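Local coordinates for NIPSNAP domain-containing protein (Burkholderia xenovorans, PDB 5KAK) that is of unknown function but belongs to the NipSnap family, whose domain is related to the dimeric alpha-beta barrel proteins, at residues E[11-16]-E[102-107]. Residues are numbered along the deposited sequence; the frame is centred on the assembly and turned at random.
Sequences VEERIY and KILLPM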
loop_
_atom_site.group_PDB
_atom_site.type_symbol
_atom_site.label_atom_id
_atom_site.label_comp_id
_atom_site.label_asym_id
_atom_site.label_seq_id
_atom_site.Cartn_x
_atom_site.Cartn_y
_atom_site.Cartn_z
ATOM N N VAL E 11 23.033 -7.341 5.878
ATOM C CA VAL E 11 22.621 -6.099 6.523
ATOM C C VAL E 11 21.131 -6.183 6.801
ATOM O O VAL E 11 20.347 -6.481 5.897
ATOM C CB VAL E 11 22.941 -4.869 5.650
ATOM C CG1 VAL E 11 22.278 -3.615 6.202
ATOM C CG2 VAL E 11 24.469 -4.693 5.535
ATOM N N GLU E 12 20.732 -5.910 8.038
ATOM C CA GLU E 12 19.314 -5.839 8.362
ATOM C C GLU E 12 18.891 -4.380 8.394
ATOM O O GLU E 12 19.478 -3.580 9.129
ATOM C CB GLU E 12 19.001 -6.494 9.707
ATOM C CG GLU E 12 17.504 -6.487 10.035
ATOM C CD GLU E 12 17.193 -7.112 11.398
ATOM O OE1 GLU E 12 16.007 -7.313 11.714
ATOM O OE2 GLU E 12 18.135 -7.433 12.145
ATOM N N GLU E 13 17.891 -4.038 7.590
ATOM C CA GLU E 13 17.264 -2.726 7.651
ATOM C C GLU E 13 15.983 -2.851 8.464
ATOM O O GLU E 13 15.144 -3.708 8.176
ATOM C CB GLU E 13 16.969 -2.184 6.254
ATOM C CG GLU E 13 16.370 -0.794 6.307
ATOM C CD GLU E 13 16.255 -0.133 4.948
ATOM O OE1 GLU E 13 16.230 -0.836 3.911
ATOM O OE2 GLU E 13 16.184 1.110 4.929
ATOM N N ARG E 14 15.857 -2.044 9.517
ATOM C CA ARG E 14 14.655 -2.027 10.333
ATOM C C ARG E 14 13.995 -0.666 10.172
ATOM O O ARG E 14 14.670 0.369 10.202
ATOM C CB ARG E 14 14.976 -2.339 11.809
ATOM C CG ARG E 14 15.549 -3.748 11.966
ATOM C CD ARG E 14 15.866 -4.063 13.411
ATOM N NE ARG E 14 14.678 -4.183 14.249
ATOM C CZ ARG E 14 13.950 -5.296 14.375
ATOM N NH1 ARG E 14 14.260 -6.388 13.697
ATOM N NH2 ARG E 14 12.909 -5.321 15.196
ATOM N N ILE E 15 12.690 -0.679 9.942
ATOM C CA ILE E 15 11.924 0.521 9.621
ATOM C C ILE E 15 10.749 0.572 10.590
ATOM O O ILE E 15 9.856 -0.283 10.523
ATOM C CB ILE E 15 11.432 0.503 8.165
ATOM C CG1 ILE E 15 12.600 0.330 7.176
ATOM C CG2 ILE E 15 10.600 1.730 7.881
ATOM C CD1 ILE E 15 12.141 -0.011 5.756
ATOM N N TYR E 16 10.762 1.535 11.519
ATOM C CA TYR E 16 9.680 1.677 12.484
ATOM C C TYR E 16 8.865 2.922 12.189
ATOM O O TYR E 16 9.417 4.023 12.048
ATOM C CB TYR E 16 10.192 1.771 13.918
ATOM C CG TYR E 16 11.041 0.641 14.437
ATOM C CD1 TYR E 16 11.084 -0.608 13.809
ATOM C CD2 TYR E 16 11.767 0.822 15.589
ATOM C CE1 TYR E 16 11.868 -1.625 14.326
ATOM C CE2 TYR E 16 12.539 -0.176 16.111
ATOM C CZ TYR E 16 12.598 -1.396 15.479
ATOM O OH TYR E 16 13.402 -2.363 16.049
ATOM N N LYS E 102 13.909 -5.907 6.657
ATOM C CA LYS E 102 14.390 -6.492 5.413
ATOM C C LYS E 102 15.790 -7.017 5.644
ATOM O O LYS E 102 16.566 -6.445 6.420
ATOM C CB LYS E 102 14.481 -5.490 4.249
ATOM C CG LYS E 102 13.288 -4.631 3.985
ATOM C CD LYS E 102 13.686 -3.563 2.976
ATOM C CE LYS E 102 12.539 -2.594 2.771
ATOM N NZ LYS E 102 12.772 -1.635 1.661
ATOM N N ILE E 103 16.136 -8.086 4.939
ATOM C CA ILE E 103 17.508 -8.589 4.930
ATOM C C ILE E 103 18.130 -8.192 3.602
ATOM O O ILE E 103 17.623 -8.557 2.532
ATOM C CB ILE E 103 17.580 -10.104 5.176
ATOM C CG1 ILE E 103 17.147 -10.403 6.609
ATOM C CG2 ILE E 103 19.009 -10.615 4.955
ATOM C CD1 ILE E 103 18.032 -9.738 7.681
ATOM N N LEU E 104 19.186 -7.388 3.678
ATOM C CA LEU E 104 19.839 -6.806 2.516
ATOM C C LEU E 104 21.169 -7.510 2.274
ATOM O O LEU E 104 21.853 -7.888 3.223
ATOM C CB LEU E 104 20.079 -5.312 2.731
ATOM C CG LEU E 104 18.798 -4.531 3.031
ATOM C CD1 LEU E 104 19.071 -3.078 3.395
ATOM C CD2 LEU E 104 17.887 -4.636 1.810
ATOM N N LEU E 105 21.528 -7.695 0.996
ATOM C CA LEU E 105 22.827 -8.256 0.660
ATOM C C LEU E 105 23.647 -7.220 -0.091
ATOM O O LEU E 105 23.130 -6.597 -1.032
ATOM C CB LEU E 105 22.672 -9.517 -0.184
ATOM C CG LEU E 105 21.886 -10.635 0.512
ATOM C CD1 LEU E 105 21.695 -11.821 -0.430
ATOM C CD2 LEU E 105 22.591 -11.083 1.774
ATOM N N PRO E 106 24.895 -6.979 0.301
ATOM C CA PRO E 106 25.670 -5.913 -0.347
ATOM C C PRO E 106 26.102 -6.307 -1.752
ATOM O O PRO E 106 26.509 -7.440 -2.009
ATOM C CB PRO E 106 26.886 -5.748 0.569
ATOM C CG PRO E 106 27.047 -7.077 1.202
ATOM C CD PRO E 106 25.643 -7.599 1.410
ATOM N N MET E 107 25.997 -5.359 -2.674
ATOM C CA MET E 107 26.672 -5.570 -3.942
ATOM C C MET E 107 28.194 -5.569 -3.728
ATOM O O MET E 107 28.697 -5.215 -2.663
ATOM C CB MET E 107 26.209 -4.523 -4.940
ATOM C CG MET E 107 24.720 -4.683 -5.232
ATOM S SD MET E 107 24.139 -3.522 -6.462
ATOM C CE MET E 107 22.407 -3.928 -6.516
HETATM O O HOH W 1 14.469 0.207 2.242
#
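V11 faces L104 and E13 faces K102 in an antiparallel ladder between residues 11-16 and 102-107. V11 and L104 form a hydrogen-bonded pair: L104 N reaches V11 O at 2.7 Å, and V11 N donates to L104 O. E13 and K102 repeat the pattern, K102 N lying 2.9 Å from E13 O. Between the two pairs, E12 and I103 make the non-hydrogen-bonded pair, where E12 CA comes 3.4 Å from K102 O in a CA-H...O contact.

V11, E13, K102 and L104 send their side chains to one face of the sheet. V11 CB lies 4.1 Å from L104 CB, and both side chains also pack on F49 of a second subunit. CG of E13 stands anti to the backbone N (chi1 -178°), and the extended chain runs beside that of K102, both pointing the same way. Their charges do not touch, E13 OE1 and K102 NZ being 4.2 Å apart; a water 2.6 Å from both atoms joins them, accepting from NZ, which also bonds to Q58 of the second subunit. L104 crosses the E13 chain, its CD1 3.7 Å from both CB and OE1 of E13; I15 CD1 touches K102 CE.

On the other face I103 CD1 lies 3.9 Å from E12 CB. E12 OE1 accepts R14 NH1 from above its carboxylate plane, while OE2 forms a salt bridge with R71 of helix 68-80; R14 also holds Y16 OH side-on through NE and NH2.

The pairing joins the first and last strands of the four-stranded antiparallel sheet, consistent with the ferredoxin-like fold of dimeric alpha-beta barrel proteins. Strand 10-18 lies between strands 58-65 and 96-106, helix 68-80 meets the face bearing E12 and I103, and residues 103-106 pair with a strand of the second subunit, carrying the sheet across the interface.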